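Long-range contacts in fusion DH (Streptomyces sp. MJ635-86F5, PDB 6K97), which probably acts as a polyketide synthase dehydratase domain, rebuilt here by fusing separate halves, that removes water from intermediates of cremimycin biosynthesis: residues Leu273-Leu279 with Ser321-Val327; Thr95-Thr101 with Val141-Ser147; Gly194-Thr199 with Leu220-Ser226; Asp229-Glu235 with Lys290-Ile296; Gly69-Val73 with Pro102-Ser106. All coordinates share one frame. Numbering follows the deposited sequence.

Contact 1 (Leu273-Leu279 with Ser321-Val327)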
# COMPACT_ATOMS: atom_id res chain seq x y z
N LEU A 273 17.99 -3.15 32.39
CA LEU A 273 16.84 -3.67 31.71
C LEU A 273 17.28 -4.47 30.58
O LEU A 273 18.29 -4.19 29.96
CB LEU A 273 15.98 -2.57 31.14
CG LEU A 273 15.39 -1.60 32.15
CD1 LEU A 273 15.09 -0.28 31.47
CD2 LEU A 273 14.16 -2.20 32.79
N PHE A 274 16.43 -5.44 30.28
CA PHE A 274 16.65 -6.45 29.27
C PHE A 274 15.35 -6.61 28.56
O PHE A 274 14.34 -6.84 29.20
CB PHE A 274 17.05 -7.77 29.92
CG PHE A 274 18.54 -7.87 30.23
CD1 PHE A 274 19.05 -7.43 31.44
CD2 PHE A 274 19.42 -8.42 29.29
CE1 PHE A 274 20.40 -7.54 31.74
CE2 PHE A 274 20.79 -8.52 29.58
CZ PHE A 274 21.28 -8.07 30.81
N LEU A 275 15.37 -6.42 27.26
CA LEU A 275 14.19 -6.56 26.40
C LEU A 275 14.47 -7.51 25.24
O LEU A 275 15.63 -7.71 24.85
CB LEU A 275 13.84 -5.21 25.77
CG LEU A 275 13.40 -4.08 26.70
CD1 LEU A 275 13.15 -2.80 25.90
CD2 LEU A 275 12.16 -4.50 27.50
N PRO A 276 13.40 -8.07 24.65
CA PRO A 276 13.55 -8.87 23.45
C PRO A 276 14.07 -8.04 22.33
O PRO A 276 13.67 -6.91 22.20
CB PRO A 276 12.13 -9.36 23.14
CG PRO A 276 11.45 -9.38 24.49
CD PRO A 276 12.03 -8.17 25.21
N PHE A 277 15.01 -8.58 21.56
CA PHE A 277 15.45 -7.91 20.31
C PHE A 277 15.46 -8.85 19.12
O PHE A 277 15.61 -8.38 18.05
CB PHE A 277 16.81 -7.23 20.40
CG PHE A 277 17.98 -8.16 20.34
CD1 PHE A 277 18.43 -8.83 21.49
CD2 PHE A 277 18.71 -8.34 19.17
CE1 PHE A 277 19.54 -9.66 21.45
CE2 PHE A 277 19.85 -9.16 19.14
CZ PHE A 277 20.24 -9.84 20.25
N ALA A 278 15.45 -10.17 19.33
CA ALA A 278 15.54 -11.09 18.17
C ALA A 278 14.78 -12.36 18.47
O ALA A 278 14.81 -12.86 19.59
CB ALA A 278 16.98 -11.41 17.80
N LEU A 279 14.01 -12.81 17.50
CA LEU A 279 13.21 -14.02 17.64
C LEU A 279 13.54 -14.86 16.42
O LEU A 279 13.79 -14.32 15.38
CB LEU A 279 11.72 -13.67 17.67
CG LEU A 279 11.24 -13.02 18.95
CD1 LEU A 279 11.15 -11.52 18.80
CD2 LEU A 279 9.88 -13.55 19.38
N SER A 321 13.43 -19.43 19.31
CA SER A 321 14.37 -18.72 20.17
C SER A 321 13.92 -17.30 20.38
O SER A 321 13.42 -16.67 19.46
CB SER A 321 15.78 -18.74 19.53
OG SER A 321 16.71 -18.19 20.42
N VAL A 322 14.08 -16.80 21.62
CA VAL A 322 13.88 -15.37 21.90
C VAL A 322 15.09 -14.87 22.62
O VAL A 322 15.37 -15.39 23.72
CB VAL A 322 12.72 -15.08 22.85
CG1 VAL A 322 12.56 -13.56 22.99
CG2 VAL A 322 11.46 -15.69 22.34
N ALA A 323 15.78 -13.88 22.04
CA ALA A 323 17.03 -13.35 22.60
C ALA A 323 16.77 -11.99 23.26
O ALA A 323 16.12 -11.14 22.66
CB ALA A 323 18.07 -13.19 21.51
N LEU A 324 17.27 -11.79 24.48
CA LEU A 324 17.12 -10.48 25.17
C LEU A 324 18.42 -9.72 25.22
O LEU A 324 19.48 -10.31 25.17
CB LEU A 324 16.56 -10.64 26.59
CG LEU A 324 15.05 -10.93 26.73
CD1 LEU A 324 14.77 -12.31 26.21
CD2 LEU A 324 14.59 -10.86 28.19
N ARG A 325 18.34 -8.41 25.35
CA ARG A 325 19.57 -7.59 25.47
C ARG A 325 19.36 -6.41 26.43
O ARG A 325 18.25 -6.03 26.67
CB ARG A 325 20.05 -7.06 24.11
CG ARG A 325 19.05 -6.10 23.51
CD ARG A 325 19.37 -5.50 22.15
NE ARG A 325 20.72 -4.97 22.10
CZ ARG A 325 21.14 -4.03 21.26
NH1 ARG A 325 20.32 -3.43 20.39
NH2 ARG A 325 22.43 -3.65 21.32
N PRO A 326 20.45 -5.81 26.90
CA PRO A 326 20.39 -4.68 27.83
C PRO A 326 19.96 -3.46 27.09
O PRO A 326 20.42 -3.22 26.01
CB PRO A 326 21.86 -4.48 28.27
CG PRO A 326 22.64 -5.65 27.79
CD PRO A 326 21.86 -6.19 26.61
N VAL A 327 19.06 -2.69 27.67
CA VAL A 327 18.64 -1.43 27.08
C VAL A 327 18.80 -0.34 28.11
O VAL A 327 18.50 -0.54 29.29
CB VAL A 327 17.18 -1.52 26.67
CG1 VAL A 327 16.66 -0.15 26.22
CG2 VAL A 327 17.06 -2.52 25.54

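Contact 2 (Thr95-Thr101 with Val141-Ser147)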
# COMPACT_ATOMS: atom_id res chain seq x y z
N THR A 95 10.59 -16.66 10.33
CA THR A 95 11.84 -17.38 10.33
C THR A 95 12.76 -16.64 11.23
O THR A 95 13.44 -17.24 12.02
CB THR A 95 12.42 -17.49 8.90
OG1 THR A 95 11.66 -18.49 8.22
CG2 THR A 95 13.85 -17.93 8.91
N GLU A 96 12.75 -15.32 11.13
CA GLU A 96 13.63 -14.55 11.99
C GLU A 96 13.10 -13.11 12.01
O GLU A 96 12.56 -12.63 11.02
CB GLU A 96 15.10 -14.76 11.51
CG GLU A 96 15.94 -13.51 11.57
CD GLU A 96 15.81 -12.68 10.34
OE1 GLU A 96 15.25 -13.11 9.28
OE2 GLU A 96 16.31 -11.57 10.46
N LEU A 97 13.18 -12.48 13.18
CA LEU A 97 12.71 -11.12 13.37
C LEU A 97 13.59 -10.41 14.36
O LEU A 97 13.82 -10.92 15.45
CB LEU A 97 11.28 -11.07 13.91
CG LEU A 97 10.61 -9.66 13.89
CD1 LEU A 97 10.23 -9.23 12.45
CD2 LEU A 97 9.37 -9.62 14.79
N VAL A 98 14.01 -9.18 14.00
CA VAL A 98 14.85 -8.37 14.83
C VAL A 98 14.24 -6.99 15.02
O VAL A 98 13.83 -6.34 14.05
CB VAL A 98 16.22 -8.19 14.15
CG1 VAL A 98 17.15 -7.36 14.99
CG2 VAL A 98 16.85 -9.54 13.84
N LEU A 99 14.19 -6.53 16.26
CA LEU A 99 13.65 -5.24 16.64
C LEU A 99 14.74 -4.18 16.76
O LEU A 99 15.81 -4.47 17.22
CB LEU A 99 12.99 -5.39 18.00
CG LEU A 99 12.09 -6.62 18.10
CD1 LEU A 99 11.48 -6.69 19.49
CD2 LEU A 99 11.00 -6.60 17.06
N HIS A 100 14.47 -2.98 16.31
CA HIS A 100 15.43 -1.91 16.26
C HIS A 100 14.87 -0.74 17.10
O HIS A 100 14.58 -0.93 18.26
CB HIS A 100 15.60 -1.45 14.79
CG HIS A 100 15.99 -2.55 13.86
ND1 HIS A 100 17.22 -3.16 13.89
CD2 HIS A 100 15.30 -3.17 12.87
CE1 HIS A 100 17.28 -4.11 12.98
NE2 HIS A 100 16.12 -4.14 12.36
N THR A 101 14.61 0.42 16.50
CA THR A 101 14.09 1.56 17.25
C THR A 101 12.67 1.31 17.79
O THR A 101 11.81 0.79 17.11
CB THR A 101 14.12 2.81 16.33
OG1 THR A 101 15.45 2.95 15.78
CG2 THR A 101 13.80 4.12 17.11
N VAL A 141 10.33 5.41 10.35
CA VAL A 141 11.24 4.81 11.29
C VAL A 141 11.01 3.32 11.23
O VAL A 141 9.89 2.87 11.33
CB VAL A 141 10.96 5.30 12.71
CG1 VAL A 141 11.93 4.65 13.68
CG2 VAL A 141 11.05 6.82 12.76
N GLU A 142 12.09 2.56 11.07
CA GLU A 142 12.05 1.11 11.01
C GLU A 142 12.13 0.53 12.43
O GLU A 142 13.06 0.83 13.15
CB GLU A 142 13.20 0.58 10.14
CG GLU A 142 13.12 -0.95 9.98
CD GLU A 142 14.13 -1.56 8.99
OE1 GLU A 142 13.99 -1.36 7.77
OE2 GLU A 142 15.05 -2.28 9.46
N HIS A 143 11.10 -0.24 12.82
CA HIS A 143 11.06 -0.87 14.13
C HIS A 143 11.45 -2.35 14.08
O HIS A 143 11.97 -2.90 15.04
CB HIS A 143 9.65 -0.74 14.72
CG HIS A 143 9.14 0.67 14.76
ND1 HIS A 143 9.77 1.66 15.48
CD2 HIS A 143 8.10 1.26 14.12
CE1 HIS A 143 9.13 2.80 15.30
NE2 HIS A 143 8.11 2.59 14.47
N ALA A 144 11.22 -3.01 12.95
CA ALA A 144 11.56 -4.41 12.85
C ALA A 144 11.77 -4.83 11.46
O ALA A 144 11.18 -4.25 10.52
CB ALA A 144 10.47 -5.27 13.47
N ASP A 145 12.61 -5.83 11.29
CA ASP A 145 12.66 -6.54 10.00
C ASP A 145 13.06 -7.99 10.17
O ASP A 145 13.49 -8.42 11.25
CB ASP A 145 13.54 -5.78 9.00
CG ASP A 145 14.93 -5.65 9.41
OD1 ASP A 145 15.36 -6.26 10.40
OD2 ASP A 145 15.61 -4.91 8.72
N GLY A 146 12.90 -8.75 9.12
CA GLY A 146 13.12 -10.19 9.21
C GLY A 146 12.58 -10.86 7.97
O GLY A 146 12.57 -10.29 6.89
N SER A 147 12.22 -12.11 8.13
CA SER A 147 11.73 -12.88 7.01
C SER A 147 10.70 -13.90 7.47
O SER A 147 10.69 -14.33 8.64
CB SER A 147 12.85 -13.61 6.30
OG SER A 147 13.71 -14.14 7.25

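Contact 3 (Gly194-Thr199 with Leu220-Ser226)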
# COMPACT_ATOMS: atom_id res chain seq x y z
N GLY A 194 7.98 -29.52 41.16
CA GLY A 194 8.61 -28.23 40.85
C GLY A 194 8.19 -27.13 41.84
O GLY A 194 7.02 -27.02 42.15
N ASP A 195 9.14 -26.32 42.32
CA ASP A 195 8.81 -25.22 43.25
C ASP A 195 7.85 -24.18 42.64
O ASP A 195 8.19 -23.55 41.64
CB ASP A 195 10.08 -24.49 43.72
CG ASP A 195 11.19 -25.44 44.19
OD1 ASP A 195 11.15 -26.62 43.78
OD2 ASP A 195 12.09 -25.00 44.96
N ALA A 196 6.69 -23.98 43.27
CA ALA A 196 5.72 -22.93 42.87
C ALA A 196 6.23 -21.48 43.13
O ALA A 196 6.89 -21.23 44.15
CB ALA A 196 4.40 -23.13 43.58
N TRP A 197 5.94 -20.56 42.21
CA TRP A 197 6.42 -19.18 42.31
C TRP A 197 5.33 -18.25 42.83
O TRP A 197 4.15 -18.49 42.64
CB TRP A 197 6.83 -18.64 40.93
CG TRP A 197 8.04 -19.24 40.29
CD1 TRP A 197 8.65 -20.43 40.58
CD2 TRP A 197 8.74 -18.71 39.16
NE1 TRP A 197 9.71 -20.66 39.72
CE2 TRP A 197 9.80 -19.60 38.86
CE3 TRP A 197 8.62 -17.54 38.41
CZ2 TRP A 197 10.71 -19.36 37.83
CZ3 TRP A 197 9.54 -17.30 37.39
CH2 TRP A 197 10.55 -18.21 37.09
N ASP A 198 5.73 -17.15 43.45
CA ASP A 198 4.79 -16.09 43.81
C ASP A 198 4.88 -15.07 42.66
O ASP A 198 5.81 -14.27 42.58
CB ASP A 198 5.17 -15.50 45.15
CG ASP A 198 4.13 -14.61 45.70
OD1 ASP A 198 3.49 -13.92 44.93
OD2 ASP A 198 3.96 -14.56 46.93
N THR A 199 3.91 -15.12 41.77
CA THR A 199 3.92 -14.31 40.58
C THR A 199 3.63 -12.85 40.85
O THR A 199 4.15 -11.96 40.15
CB THR A 199 2.95 -14.88 39.49
OG1 THR A 199 1.58 -14.91 39.95
CG2 THR A 199 3.37 -16.27 39.12
N LEU A 220 0.80 -13.32 33.69
CA LEU A 220 1.35 -14.52 34.32
C LEU A 220 0.57 -14.87 35.59
O LEU A 220 0.81 -14.29 36.60
CB LEU A 220 2.85 -14.32 34.61
CG LEU A 220 3.60 -15.47 35.28
CD1 LEU A 220 3.66 -16.69 34.39
CD2 LEU A 220 5.02 -15.08 35.69
N ARG A 221 -0.33 -15.84 35.54
CA ARG A 221 -1.14 -16.22 36.71
C ARG A 221 -0.43 -17.20 37.69
O ARG A 221 -0.74 -17.20 38.87
CB ARG A 221 -2.49 -16.89 36.30
CG ARG A 221 -3.58 -16.14 35.52
CD ARG A 221 -3.69 -14.60 35.44
NE ARG A 221 -3.24 -13.84 36.58
CZ ARG A 221 -3.11 -12.51 36.57
NH1 ARG A 221 -3.44 -11.80 35.49
NH2 ARG A 221 -2.68 -11.89 37.67
N ALA A 222 0.47 -18.05 37.20
CA ALA A 222 1.10 -19.15 37.99
C ALA A 222 2.37 -19.67 37.31
O ALA A 222 2.48 -19.60 36.11
CB ALA A 222 0.12 -20.29 38.20
N ALA A 223 3.33 -20.17 38.07
CA ALA A 223 4.58 -20.63 37.48
C ALA A 223 5.37 -21.55 38.40
O ALA A 223 5.41 -21.34 39.59
CB ALA A 223 5.42 -19.45 37.10
N TRP A 224 5.99 -22.57 37.82
CA TRP A 224 6.83 -23.55 38.54
C TRP A 224 8.12 -23.68 37.80
O TRP A 224 8.14 -23.59 36.58
CB TRP A 224 6.17 -24.92 38.59
CG TRP A 224 4.77 -24.88 39.08
CD1 TRP A 224 4.33 -25.22 40.34
CD2 TRP A 224 3.59 -24.50 38.34
NE1 TRP A 224 2.96 -25.06 40.43
CE2 TRP A 224 2.48 -24.62 39.22
CE3 TRP A 224 3.36 -24.09 37.03
CZ2 TRP A 224 1.16 -24.33 38.82
CZ3 TRP A 224 2.03 -23.81 36.62
CH2 TRP A 224 0.95 -23.94 37.53
N SER A 225 9.20 -23.90 38.50
CA SER A 225 10.42 -24.31 37.85
C SER A 225 10.88 -25.66 38.37
O SER A 225 10.63 -26.01 39.52
CB SER A 225 11.51 -23.27 38.02
OG SER A 225 11.69 -23.03 39.36
N SER A 226 11.50 -26.42 37.48
CA SER A 226 12.15 -27.69 37.78
C SER A 226 13.36 -27.78 36.88
O SER A 226 13.24 -27.74 35.64
CB SER A 226 11.21 -28.86 37.47
OG SER A 226 10.82 -28.85 36.09

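Contact 4 (Asp229-Glu235 with Lys290-Ile296)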
# COMPACT_ATOMS: atom_id res chain seq x y z
N ASP A 229 14.27 -25.54 33.51
CA ASP A 229 13.02 -25.26 32.81
C ASP A 229 11.95 -24.52 33.62
O ASP A 229 11.85 -24.67 34.83
CB ASP A 229 12.42 -26.58 32.36
CG ASP A 229 13.20 -27.23 31.23
OD1 ASP A 229 14.13 -26.57 30.64
OD2 ASP A 229 12.85 -28.39 30.91
N ILE A 230 11.08 -23.78 32.93
CA ILE A 230 9.98 -23.12 33.59
C ILE A 230 8.66 -23.45 32.92
O ILE A 230 8.60 -23.57 31.72
CB ILE A 230 10.19 -21.61 33.54
CG1 ILE A 230 11.58 -21.28 34.10
CG2 ILE A 230 9.08 -20.91 34.29
CD1 ILE A 230 12.12 -19.96 33.64
N TYR A 231 7.61 -23.59 33.72
CA TYR A 231 6.25 -23.82 33.23
C TYR A 231 5.34 -22.71 33.71
O TYR A 231 5.35 -22.38 34.89
CB TYR A 231 5.72 -25.14 33.77
CG TYR A 231 6.48 -26.33 33.26
CD1 TYR A 231 7.61 -26.81 33.94
CD2 TYR A 231 6.10 -26.97 32.09
CE1 TYR A 231 8.32 -27.89 33.47
CE2 TYR A 231 6.82 -28.05 31.60
CZ TYR A 231 7.92 -28.52 32.31
OH TYR A 231 8.63 -29.60 31.84
N ALA A 232 4.54 -22.14 32.82
CA ALA A 232 3.75 -20.97 33.16
C ALA A 232 2.31 -21.07 32.67
O ALA A 232 2.07 -21.46 31.52
CB ALA A 232 4.40 -19.76 32.53
N ASP A 233 1.35 -20.70 33.52
CA ASP A 233 -0.01 -20.46 33.06
C ASP A 233 -0.14 -18.95 32.84
O ASP A 233 0.11 -18.17 33.75
CB ASP A 233 -1.04 -20.94 34.07
CG ASP A 233 -1.17 -22.44 34.11
OD1 ASP A 233 -0.36 -23.15 33.47
OD2 ASP A 233 -2.11 -22.93 34.75
N VAL A 234 -0.51 -18.57 31.62
CA VAL A 234 -0.74 -17.18 31.28
C VAL A 234 -2.15 -17.02 30.73
O VAL A 234 -2.74 -17.95 30.18
CB VAL A 234 0.32 -16.63 30.29
CG1 VAL A 234 1.71 -16.86 30.82
CG2 VAL A 234 0.23 -17.30 28.93
N GLU A 235 -2.68 -15.83 30.91
CA GLU A 235 -4.01 -15.46 30.48
C GLU A 235 -3.96 -13.96 30.15
O GLU A 235 -2.96 -13.33 30.43
CB GLU A 235 -5.05 -15.77 31.55
CG GLU A 235 -6.36 -16.23 30.91
CD GLU A 235 -7.35 -16.81 31.91
OE1 GLU A 235 -7.10 -16.69 33.15
OE2 GLU A 235 -8.38 -17.36 31.44
N LYS A 290 -7.01 -18.07 24.18
CA LYS A 290 -7.32 -17.13 25.26
C LYS A 290 -6.40 -17.32 26.45
O LYS A 290 -6.16 -16.39 27.21
CB LYS A 290 -8.79 -17.21 25.64
CG LYS A 290 -9.16 -18.27 26.65
CD LYS A 290 -10.57 -17.99 27.16
CE LYS A 290 -10.85 -18.69 28.48
NZ LYS A 290 -11.53 -17.73 29.39
N SER A 291 -5.84 -18.52 26.56
CA SER A 291 -4.83 -18.78 27.58
C SER A 291 -3.86 -19.87 27.15
O SER A 291 -4.11 -20.57 26.18
CB SER A 291 -5.51 -19.13 28.91
OG SER A 291 -6.11 -20.37 28.85
N LEU A 292 -2.78 -20.01 27.90
CA LEU A 292 -1.68 -20.87 27.52
C LEU A 292 -0.96 -21.52 28.69
O LEU A 292 -0.80 -20.91 29.73
CB LEU A 292 -0.66 -20.05 26.75
CG LEU A 292 -1.06 -19.39 25.42
CD1 LEU A 292 0.17 -18.72 24.88
CD2 LEU A 292 -1.53 -20.37 24.38
N ARG A 293 -0.56 -22.78 28.52
CA ARG A 293 0.39 -23.44 29.38
C ARG A 293 1.67 -23.49 28.58
O ARG A 293 1.72 -24.02 27.46
CB ARG A 293 -0.05 -24.85 29.76
CG ARG A 293 -1.41 -24.92 30.48
CD ARG A 293 -1.55 -26.19 31.31
NE ARG A 293 -0.33 -26.40 32.12
CZ ARG A 293 -0.19 -26.13 33.41
NH1 ARG A 293 -1.19 -25.67 34.14
NH2 ARG A 293 0.99 -26.34 33.97
N VAL A 294 2.73 -22.96 29.19
CA VAL A 294 3.93 -22.66 28.46
C VAL A 294 5.16 -23.36 29.02
O VAL A 294 5.45 -23.26 30.20
CB VAL A 294 4.16 -21.16 28.55
CG1 VAL A 294 5.46 -20.79 27.89
CG2 VAL A 294 3.03 -20.44 27.87
N HIS A 295 5.90 -24.03 28.17
CA HIS A 295 7.16 -24.65 28.57
C HIS A 295 8.28 -23.76 28.07
O HIS A 295 8.42 -23.54 26.85
CB HIS A 295 7.25 -26.07 27.98
CG HIS A 295 8.45 -26.86 28.43
ND1 HIS A 295 8.71 -28.13 27.95
CD2 HIS A 295 9.45 -26.57 29.29
CE1 HIS A 295 9.82 -28.60 28.51
NE2 HIS A 295 10.28 -27.68 29.34
N ILE A 296 9.05 -23.20 29.00
CA ILE A 296 10.22 -22.38 28.67
C ILE A 296 11.50 -23.11 28.98
O ILE A 296 11.65 -23.60 30.10
CB ILE A 296 10.21 -21.09 29.49
CG1 ILE A 296 8.88 -20.38 29.28
CG2 ILE A 296 11.38 -20.17 29.08
CD1 ILE A 296 8.64 -19.18 30.18

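Contact 5 (Gly69-Val73 with Pro102-Ser106)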
# COMPACT_ATOMS: atom_id res chain seq x y z
N GLY A 69 9.18 4.41 32.53
CA GLY A 69 8.44 5.65 32.25
C GLY A 69 8.00 5.86 30.81
O GLY A 69 7.19 6.73 30.55
N THR A 70 8.53 5.08 29.85
CA THR A 70 8.17 5.26 28.46
C THR A 70 7.28 4.13 27.94
O THR A 70 7.65 2.97 27.98
CB THR A 70 9.41 5.34 27.58
OG1 THR A 70 10.25 6.35 28.09
CG2 THR A 70 9.06 5.68 26.12
N THR A 71 6.11 4.50 27.43
CA THR A 71 5.16 3.57 26.87
C THR A 71 5.52 3.24 25.42
O THR A 71 5.62 4.15 24.58
CB THR A 71 3.74 4.15 26.90
OG1 THR A 71 3.39 4.32 28.26
CG2 THR A 71 2.76 3.18 26.25
N ILE A 72 5.70 1.95 25.15
CA ILE A 72 6.26 1.51 23.86
C ILE A 72 5.58 0.26 23.44
O ILE A 72 5.12 -0.53 24.29
CB ILE A 72 7.77 1.22 23.92
CG1 ILE A 72 8.10 -0.05 24.71
CG2 ILE A 72 8.54 2.37 24.56
CD1 ILE A 72 9.60 -0.37 24.68
N VAL A 73 5.47 0.09 22.12
CA VAL A 73 4.79 -1.07 21.61
C VAL A 73 5.61 -2.25 22.03
O VAL A 73 6.81 -2.28 21.79
CB VAL A 73 4.68 -0.97 20.08
CG1 VAL A 73 4.16 -2.27 19.47
CG2 VAL A 73 3.77 0.20 19.69
N PRO A 102 12.42 1.67 19.05
CA PRO A 102 11.08 1.44 19.51
C PRO A 102 10.09 2.40 18.92
O PRO A 102 10.48 3.40 18.31
CB PRO A 102 11.18 1.62 21.05
CG PRO A 102 12.52 2.19 21.33
CD PRO A 102 13.37 1.87 20.15
N LEU A 103 8.82 2.07 19.11
CA LEU A 103 7.72 2.88 18.69
C LEU A 103 7.07 3.37 19.96
O LEU A 103 6.52 2.59 20.71
CB LEU A 103 6.73 2.03 17.91
CG LEU A 103 5.81 2.86 17.03
CD1 LEU A 103 5.00 1.92 16.10
CD2 LEU A 103 4.90 3.64 17.89
N VAL A 104 7.18 4.67 20.22
CA VAL A 104 6.75 5.23 21.47
C VAL A 104 5.34 5.69 21.27
O VAL A 104 5.03 6.29 20.25
CB VAL A 104 7.67 6.40 21.86
CG1 VAL A 104 7.18 7.09 23.13
CG2 VAL A 104 9.09 5.87 22.07
N LEU A 105 4.46 5.38 22.21
CA LEU A 105 3.07 5.84 22.14
C LEU A 105 2.84 6.86 23.25
O LEU A 105 3.42 6.75 24.35
CB LEU A 105 2.11 4.69 22.32
CG LEU A 105 2.14 3.60 21.25
CD1 LEU A 105 1.42 2.34 21.69
CD2 LEU A 105 1.57 4.07 19.95
N SER A 106 2.01 7.85 22.94
CA SER A 106 1.49 8.76 23.95
C SER A 106 0.06 9.16 23.61
O SER A 106 -0.40 8.92 22.50
CB SER A 106 2.38 10.00 24.07
OG SER A 106 2.10 10.92 23.03
O HOH W 1 8.62 -0.55 20.71

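Contact 1 (Leu273-Leu279 with Ser321-Val327)
Two antiparallel strands of the C-terminal hotdog part satisfy most of each other's facing polar atoms. L275 and R325 form a hydrogen-bonded pair: L275 N donates to R325 O (3.0 Å) and R325 N to L275 O (2.8 Å). V327 N reaches L273 O at 2.8 Å. Beyond P276, a classic beta bulge sets F277 and A278 opposite A323, so that F277 N meets A323 O (3.0 Å) while A323 N meets A278 O (2.8 Å). P276 and P326, which have no amide proton, occupy non-hydrogen-bonded positions opposite L324 and F274, so no donor is lost. Other backbone groups are paired outward: F277 with L99 and L279 with L97 (both in the engineered fusion's first part) on one flank, V322 with V304 and L324 with K302 on the other; S321 OG bonds D299 OD2. Among the apolar side chains, F274 CE2 rests 3.9 Å from P326 CG, L279 CD2 4.0 Å from V322 CG2 and L275 CD1 3.9 Å from V327 CG2. Exposed R325 shares the L275 face, its CZ 5.5 Å from the F277 ring centroid, at most a weak cation-pi attraction. Backbone bonds thus set the register, and these apolar pairs add buried surface.

Contact 2 (Thr95-Thr101 with Val141-Ser147)
This is an antiparallel strand pairing within the N-terminal hotdog part of the fusion, where strand 141-149 lies between strands 93-99 and 126-134. The axes of strands 95-99 and 141-147 lie 163° apart. V98 N donates to D145 O (2.9 Å) and D145 N to V98 O (3.1 Å). Further along, S147 N binds E96 O at 3.0 Å, and a classic bulge turns both T95 and E96 to S147: T95 N reaches S147 O at 2.9 Å, while the bond from E96 N is weak at 3.4 Å. Glycine suits position 146 because a CB there would collide with E96 O. On the face of L97, L99 and A144, small alanine leaves room for both leucines: L99 CD2 approaches A144 CB to 3.9 Å, and L97 CD1 comes to 4.1 Å from it. The face of E96, V98, D145 and S147 is more polar: S147 OG donates to E96 OE1 (2.7 Å). From the loop just beyond the strand, H100 NE2 reaches D145 OD1 (3.0 Å), histidine and carboxylate being well matched. H100 N bonds H143 O at 2.8 Å, and H143 ND1 bonds T101 O at 2.8 Å while its NE2 is held by S132 OG. H143 and A144 make a second classic bulge against I130. Such a curved, bulged antiparallel sheet is what a hotdog fold wraps about its central helix.

Contact 3 (Gly194-Thr199 with Leu220-Ser226)
The segment 194-199 opens at G194, where a CB would collide with S225 O. D195 follows as an edge-strand residue, its O receiving a weak bond from S225 N at 3.3 Å. A196 is small enough to lie against the W224 indole, CB to CD1 3.9 Å. W197 N donates to A223 O (2.8 Å) and W197 NE1 to S225 OG (3.1 Å), and one ring face covers the backbone between A223 and W224. D198 then turns away to serve as an N-cap, OD1 holding G201 N. T199, in the helix, suits its place because CG2 packs 3.9 Å from L220 CG and 3.8 Å from A222 CA while OG1 lies 3.5 Å from L220 O and 3.4 Å from R221 O, at most weak bonds. The short strand 195-196 thus borders strand 220-226, whose other side pairs with strand 229-235. The chain leads on into helix 199-208, and W197 and L220 touch P265 and A261 of helix 252-266, all within the C-terminal hotdog part.

Contact 4 (Asp229-Glu235 with Lys290-Ile296)
Two neighbouring strands inside the long antiparallel sheet of the C-terminal hotdog part pair here, with helix 252-266 packed on one face. Three hydrogen-bonded pairs hold them: I230 N to I296 O (2.9 Å) and I296 N to I230 O (2.8 Å); A232 N to V294 O (3.0 Å) and V294 N to A232 O (2.8 Å); V234 N to L292 O (3.0 Å) and L292 N to V234 O (3.1 Å). Their apolar side chains share the helix-facing side: V234 CG2 lies 3.6 Å from L292 CB, and V234 touches L254 and A257. On the other face, Y231 and H295 form an offset stack, centroids 4.6 Å apart and planes at 19°, and H295 NE2 donates to D229 OD2 (3.1 Å). D233 OD1 sits 2.7 Å from R293 NH1 but above the guanidinium plane, a salt bridge of charge alone. E235 OE2 and K290 NZ are a long one at 3.8 Å. The ladder is therefore amphipathic, with hydrocarbon toward the helix and charged or aromatic pairing on the other side.

Contact 5 (Gly69-Val73 with Pro102-Ser106)
Both in the N-terminal hotdog part, 69-73 and 102-106 meet in a single bridge, I72 with V104; the end-to-end directions of 70-73 and 102-105 are 101° apart, roughly at right angles. L105 N donates to T71 O (2.9 Å) and V73 N to L103 O (3.1 Å). A water extends the pairing, donating to V73 O at 2.7 Å and accepting from L103 N at 3.1 Å. G69, with a positive phi of 85°, adopts a turn that would jam a CB against the preceding carbonyl. Among the side chains, V73 is central: its CG2 lies 3.8 Å from L105 CD1 and 3.9 Å from L103 CB, and both V73 and L103 pack on F78 of helix 75-88, where branched hydrocarbon suits the buried site. T70 CG2 meets V104 CG1 at 3.8 Å, so this threonine offers its methyl to the contact; T71 OG1 is taken by T66 OG1. H65, G69 and the proline directly after V73 fit the HxxxGxxxxP signature of dehydratases, whose histidine generally serves in catalysis; here H65 ND1 is hydrogen-bonded to I72 O, so the backbone of this contact probably helps to orient it. Two direct bonds and one water-mediated link thus fix the backbone, while the buried V73, L103 and L105 pack hydrocarbon beside it.

Contacts 1 to 4 belong to one long antiparallel sheet. Contacts 1 and 2 touch where the two parts of the engineered fusion adjoin: L279 N lies 2.8 Å from L97 O and L99 N 2.9 Å from F277 O, probable hydrogen bonds joining strands 273-284 and 93-99. Contact 3 continues contact 4 across the sheet, with W224 O 2.9 Å from Y231 N, whereas the centres of contacts 2 and 3 are about 32 Å apart. Contact 5, off the sheet, meets contact 2 through H143 CE1, 3.4 Å from P102 O, and nears contact 1 to about 4 Å between nearest atoms. Bonded to H65, the probable catalytic histidine by family motif, it probably borders the dehydratase site.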